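Local atomic coordinates of extracellular solute-binding protein, family 1 (Trichodesmium erythraeum IMS101, PDB entry 6G7N), a protein that binds ferric iron and probably serves as the extracytoplasmic solute-binding component of an ABC transporter for iron uptake. Residues A[268-272]-A[281-285]. Numbering follows the deposited sequence.
Sequences NNEYP and SVLKP. With DAL (D-alanine), chain C.
L283 lays its CD1 methyl on the ring of Y271, a compact example of how a loop is held to a protein core by an aliphatic branch over an aromatic face. L283 CD1 stands 3.8 Å from the centroid of the Y271 ring, 13° off its normal, a CH-pi contact over the middle of the ring, while CD2 reaches along toward the phenol oxygen. With CG of L283 beside its backbone N (chi1 -62°), both branches face segment 268-272, and L283 CD1 also lies 3.6 Å from N269 O and from E270 O. The hydroxyl end of the same ring is tied by water: Y271 OH donates to a water at 2.7 Å, in the plane of the ring, and that water donates in turn to L283 O at 2.8 Å. One tyrosine thus meets one leucine twice, by its face at a methyl and, through a water at its hydroxyl, at the main chain. A leucine in place of Y271 would probably leave L283 CD1 without its aromatic face and the bridging water without its phenol donor. Beside this pair, V282 CG1 meets N269 OD1 at 3.6 Å, their side chains crossing nearly at right angles; the amide oxygen has its polar partner in R204. On the far side of the 268-272 backbone, N268 ND2 gives a 2.8 Å bond to the anti lone pair of E270 OE2, which also forms a salt bridge with R101, while OE1 is hydrogen-bonded to the hydroxyl of S99; N268 ND2 also lies near the D-alanine carboxylate. N269, with positive phi, is the C-prime residue of a Schellman motif closing helix 258-266, and the chain then runs on in extended form, Y271 hydrogen-bonding by its backbone to K100 of strand 96-108: a helix-to-strand turn that lines the ligand pocket of this periplasmic-binding-protein fold with one side and packs against a loop with the other.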
loop_
_atom_site.group_PDB
_atom_site.type_symbol
_atom_site.label_atom_id
_atom_site.label_comp_id
_atom_site.label_asym_id
_atom_site.label_seq_id
_atom_site.Cartn_x
_atom_site.Cartn_y
_atom_site.Cartn_z
ATOM N N ASN A 268 7.047 9.238 1.712
ATOM C CA ASN A 268 7.338 7.940 1.138
ATOM C C ASN A 268 7.066 7.854 -0.352
ATOM O O ASN A 268 6.829 6.752 -0.860
ATOM C CB ASN A 268 6.600 6.817 1.884
ATOM C CG ASN A 268 7.109 5.433 1.516
ATOM O OD1 ASN A 268 8.333 5.238 1.324
ATOM N ND2 ASN A 268 6.204 4.449 1.464
ATOM N N ASN A 269 7.097 8.977 -1.053
ATOM C CA ASN A 269 6.867 8.974 -2.491
ATOM C C ASN A 269 5.569 8.298 -2.906
ATOM O O ASN A 269 5.501 7.675 -3.958
ATOM C CB ASN A 269 8.057 8.367 -3.243
ATOM C CG ASN A 269 9.341 9.068 -2.919
ATOM O OD1 ASN A 269 9.473 10.259 -3.137
ATOM N ND2 ASN A 269 10.293 8.329 -2.360
ATOM N N GLU A 270 4.532 8.483 -2.083
ATOM C CA GLU A 270 3.175 8.012 -2.337
ATOM C C GLU A 270 2.330 9.150 -2.930
ATOM O O GLU A 270 2.748 10.320 -2.945
ATOM C CB GLU A 270 2.561 7.412 -1.059
ATOM C CG GLU A 270 3.243 6.122 -0.682
ATOM C CD GLU A 270 2.661 5.439 0.545
ATOM O OE1 GLU A 270 1.405 5.274 0.627
ATOM O OE2 GLU A 270 3.448 5.015 1.428
ATOM N N TYR A 271 1.153 8.778 -3.422
ATOM C CA TYR A 271 0.189 9.751 -3.919
ATOM C C TYR A 271 -0.688 10.224 -2.774
ATOM O O TYR A 271 -1.027 9.455 -1.880
ATOM C CB TYR A 271 -0.701 9.103 -4.988
ATOM C CG TYR A 271 0.028 8.607 -6.219
ATOM C CD1 TYR A 271 0.253 9.461 -7.294
ATOM C CD2 TYR A 271 0.515 7.314 -6.320
ATOM C CE1 TYR A 271 0.953 9.037 -8.421
ATOM C CE2 TYR A 271 1.226 6.881 -7.456
ATOM C CZ TYR A 271 1.439 7.749 -8.492
ATOM O OH TYR A 271 2.157 7.290 -9.599
ATOM N N PRO A 272 -1.161 11.475 -2.824
ATOM C CA PRO A 272 -2.208 11.905 -1.897
ATOM C C PRO A 272 -3.480 11.151 -2.138
ATOM O O PRO A 272 -3.722 10.648 -3.238
ATOM C CB PRO A 272 -2.432 13.396 -2.247
ATOM C CG PRO A 272 -1.242 13.766 -3.054
ATOM C CD PRO A 272 -0.841 12.542 -3.790
ATOM N N SER A 281 6.866 15.684 -7.356
ATOM C CA SER A 281 7.578 15.884 -8.612
ATOM C C SER A 281 8.118 14.582 -9.215
ATOM O O SER A 281 8.067 14.397 -10.433
ATOM C CB SER A 281 8.711 16.887 -8.426
ATOM O OG SER A 281 8.184 18.128 -8.000
ATOM N N VAL A 282 8.590 13.663 -8.371
ATOM C CA VAL A 282 9.149 12.410 -8.849
ATOM C C VAL A 282 8.086 11.519 -9.511
ATOM O O VAL A 282 8.403 10.668 -10.338
ATOM C CB VAL A 282 9.858 11.648 -7.691
ATOM C CG1 VAL A 282 8.876 11.183 -6.616
ATOM C CG2 VAL A 282 10.686 10.474 -8.211
ATOM N N LEU A 283 6.822 11.655 -9.099
ATOM C CA LEU A 283 5.742 10.857 -9.679
ATOM C C LEU A 283 5.157 11.435 -10.963
ATOM O O LEU A 283 4.606 10.681 -11.767
ATOM C CB LEU A 283 4.632 10.652 -8.641
ATOM C CG LEU A 283 5.050 9.893 -7.379
ATOM C CD1 LEU A 283 3.945 9.909 -6.328
ATOM C CD2 LEU A 283 5.459 8.466 -7.703
ATOM N N LYS A 284 5.266 12.742 -11.168
ATOM C CA LYS A 284 4.651 13.381 -12.345
ATOM C C LYS A 284 5.065 12.762 -13.690
ATOM O O LYS A 284 4.209 12.614 -14.569
ATOM C CB LYS A 284 4.866 14.900 -12.353
ATOM C CG LYS A 284 4.117 15.669 -11.264
ATOM C CD LYS A 284 4.362 17.167 -11.430
ATOM C CE LYS A 284 4.063 17.959 -10.172
ATOM N NZ LYS A 284 4.272 19.424 -10.393
ATOM N N PRO A 285 6.354 12.390 -13.883
ATOM C CA PRO A 285 6.722 11.847 -15.205
ATOM C C PRO A 285 6.008 10.571 -15.600
ATOM O O PRO A 285 5.906 10.266 -16.787
ATOM C CB PRO A 285 8.236 11.614 -15.080
ATOM C CG PRO A 285 8.672 12.571 -14.021
ATOM C CD PRO A 285 7.538 12.627 -13.047
HETATM N N DAL C . 7.327 -0.889 3.488
HETATM C CA DAL C . 7.341 0.472 4.122
HETATM C CB DAL C . 7.235 0.356 5.634
HETATM C C DAL C . 6.301 1.390 3.567
HETATM O O DAL C . 5.671 0.973 2.575
HETATM O OXT DAL C . 6.135 2.508 4.128
HETATM O O HOH W 1 2.290 9.148 -11.568
#